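Local coordinates for protein F420-dependent methylenetetrahydromethanopterin dehydrogenase (Methanopyrus kandleri, PDB 1QV9) that catalyses the reversible, coenzyme F420-dependent reduction of methenyl-tetrahydromethanopterin to methylene-tetrahydromethanopterin, a one-carbon step of methanogenesis from carbon dioxide, at residues A[105-108]-A[109-112]. Residues are numbered along the deposited sequence; the frame is centred on the assembly and turned at random. Where two conformers were deposited one is given.
Sequences VKDE and MEEQ
Lys106 and Glu110, one helical turn apart, lie side by side and point the same way, joined by a salt bridge of 3.2 Å from Lys106 NZ to Glu110 OE2. The ammonium stands above the carboxylate plane, 44° out of it, because the lysine chain, extended through CD, folds back at its last two torsions. The other carboxylate oxygen faces a different neighbour: Asp107 OD1 is 4.4 Å from Glu110 OE1, and a water donates to both, which probably eases the repulsion between the two acids. A glutamine in place of Glu110 would probably leave the Lys106 ammonium without its opposite charge. The exposed Asp107 and Glu111 make this flank the looser side: Asp107 meets Glu110 through water, across that gap.

The tightly packed side is built on the buried Val105 and Met109, with Arg84 packing against both. Selenomethionine Met109 sets CG beside its own backbone N, 3.5 Å from Val105 O, and a bend at chi3 carries CE to 4.3 Å from Val105 CG2; this describes one of two modelled conformers and is therefore uncertain. Beneath both faces runs the i to i+4 backbone ladder: Met109 N to Val105 O is 2.9 Å with an N-H...O angle of 162°, whereas the final bond, Gln112 N to Glu108 O, bends to 137°.

Helix 106-111 is the crossover of a beta-alpha-beta unit linking parallel strands 94-99 and 115-119. Met109 rests on Tyr116 of strand 115-119, whose hydroxyl also bonds Glu110 OE2, and Arg84 of helix 78-88 holds Glu108 and Gln112, tying the two helices together.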
ATOM      1  N   VAL A 105     -23.364  19.864 -27.660  1.00 22.78           N
ATOM      2  CA  VAL A 105     -24.227  21.039 -27.738  1.00 21.53           C
ATOM      3  C   VAL A 105     -23.554  22.348 -27.338  1.00 19.10           C
ATOM      4  O   VAL A 105     -24.194  23.317 -26.946  1.00 22.50           O
ATOM      5  CB  VAL A 105     -25.546  20.820 -26.931  1.00 24.78           C
ATOM      6  CG1 VAL A 105     -26.364  19.733 -27.589  1.00 19.25           C
ATOM      7  CG2 VAL A 105     -25.237  20.397 -25.476  1.00 21.73           C
ATOM      8  N   LYS A 106     -22.238  22.374 -27.466  1.00 20.65           N
ATOM      9  CA  LYS A 106     -21.481  23.555 -27.144  1.00 23.14           C
ATOM     10  C   LYS A 106     -21.969  24.724 -28.015  1.00 22.61           C
ATOM     11  O   LYS A 106     -22.186  25.834 -27.522  1.00 22.36           O
ATOM     12  CB  LYS A 106     -19.992  23.272 -27.410  1.00 28.75           C
ATOM     13  CG  LYS A 106     -19.040  24.245 -26.771  1.00 36.04           C
ATOM     14  CD  LYS A 106     -17.568  23.803 -26.948  1.00 40.44           C
ATOM     15  CE  LYS A 106     -17.022  24.175 -28.325  1.00 40.61           C
ATOM     16  NZ  LYS A 106     -17.147  25.630 -28.656  1.00 43.11           N
ATOM     17  N   ASP A 107     -22.121  24.476 -29.315  1.00 22.53           N
ATOM     18  CA  ASP A 107     -22.554  25.565 -30.186  1.00 26.70           C
ATOM     19  C   ASP A 107     -23.963  26.031 -29.816  1.00 23.39           C
ATOM     20  O   ASP A 107     -24.230  27.229 -29.796  1.00 24.51           O
ATOM     21  CB  ASP A 107     -22.497  25.139 -31.667  1.00 28.71           C
ATOM     22  CG  ASP A 107     -21.072  25.020 -32.184  1.00 36.42           C
ATOM     23  OD1 ASP A 107     -20.172  25.712 -31.660  1.00 35.28           O
ATOM     24  OD2 ASP A 107     -20.858  24.239 -33.129  1.00 40.46           O
ATOM     25  N   GLU A 108     -24.856  25.083 -29.515  1.00 21.25           N
ATOM     26  CA  GLU A 108     -26.214  25.428 -29.103  1.00 22.42           C
ATOM     27  C   GLU A 108     -26.178  26.302 -27.867  1.00 20.86           C
ATOM     28  O   GLU A 108     -26.889  27.292 -27.783  1.00 20.64           O
ATOM     29  CB  GLU A 108     -27.044  24.183 -28.758  1.00 26.47           C
ATOM     30  CG  GLU A 108     -27.648  23.447 -29.921  1.00 35.64           C
ATOM     31  CD  GLU A 108     -28.632  22.353 -29.480  1.00 38.50           C
ATOM     32  OE1 GLU A 108     -29.312  22.508 -28.426  1.00 37.48           O
ATOM     33  OE2 GLU A 108     -28.734  21.339 -30.210  1.00 45.32           O
HETATM   34  N   MSE A 109     -25.359  25.937 -26.885  0.60 19.47           N
HETATM   35  CA  MSE A 109     -25.325  26.749 -25.678  0.60 18.96           C
HETATM   36  C   MSE A 109     -24.825  28.147 -25.920  0.60 19.74           C
HETATM   37  O   MSE A 109     -25.347  29.096 -25.346  0.60 19.83           O
HETATM   38  CB  MSE A 109     -24.478  26.084 -24.579  0.60 18.38           C
HETATM   39  CG  MSE A 109     -25.148  24.854 -23.999  0.60 17.00           C
HETATM   40 SE   MSE A 109     -24.211  24.046 -22.490  0.60 18.06          SE
HETATM   41  CE  MSE A 109     -22.695  23.258 -23.476  0.60 14.95           C
ATOM     42  N   GLU A 110     -23.810  28.287 -26.772  1.00 19.42           N
ATOM     43  CA  GLU A 110     -23.287  29.630 -27.030  1.00 20.05           C
ATOM     44  C   GLU A 110     -24.374  30.466 -27.707  1.00 19.06           C
ATOM     45  O   GLU A 110     -24.552  31.625 -27.384  1.00 22.40           O
ATOM     46  CB  GLU A 110     -22.010  29.556 -27.874  1.00 22.14           C
ATOM     47  CG  GLU A 110     -20.908  28.781 -27.137  1.00 23.91           C
ATOM     48  CD  GLU A 110     -19.597  28.680 -27.889  1.00 31.46           C
ATOM     49  OE1 GLU A 110     -19.519  29.176 -29.033  1.00 32.20           O
ATOM     50  OE2 GLU A 110     -18.641  28.090 -27.339  1.00 29.87           O
ATOM     51  N   GLU A 111     -25.128  29.850 -28.602  1.00 21.47           N
ATOM     52  CA  GLU A 111     -26.223  30.554 -29.274  1.00 24.62           C
ATOM     53  C   GLU A 111     -27.324  30.910 -28.259  1.00 24.87           C
ATOM     54  O   GLU A 111     -27.993  31.926 -28.397  1.00 25.27           O
ATOM     55  CB  GLU A 111     -26.817  29.679 -30.379  1.00 26.52           C
ATOM     56  CG  GLU A 111     -27.896  30.394 -31.196  1.00 39.95           C
ATOM     57  CD  GLU A 111     -28.547  29.494 -32.235  1.00 49.74           C
ATOM     58  OE1 GLU A 111     -27.807  28.837 -33.006  1.00 55.75           O
ATOM     59  OE2 GLU A 111     -29.799  29.449 -32.288  1.00 54.41           O
ATOM     60  N   GLN A 112     -27.476  30.078 -27.223  1.00 21.80           N
ATOM     61  CA  GLN A 112     -28.481  30.281 -26.186  1.00 23.24           C
ATOM     62  C   GLN A 112     -28.024  31.304 -25.177  1.00 22.46           C
ATOM     63  O   GLN A 112     -28.761  31.626 -24.253  1.00 23.26           O
ATOM     64  CB  GLN A 112     -28.807  28.943 -25.464  1.00 21.90           C
ATOM     65  CG  GLN A 112     -29.594  27.962 -26.297  1.00 22.70           C
ATOM     66  CD  GLN A 112     -29.718  26.580 -25.643  1.00 24.95           C
ATOM     67  OE1 GLN A 112     -28.739  26.037 -25.147  1.00 20.93           O
ATOM     68  NE2 GLN A 112     -30.913  25.997 -25.686  1.00 22.30           N
TER
HETATM   69  O   HOH W   1     -20.705  28.643 -31.408  1.00 47.41           O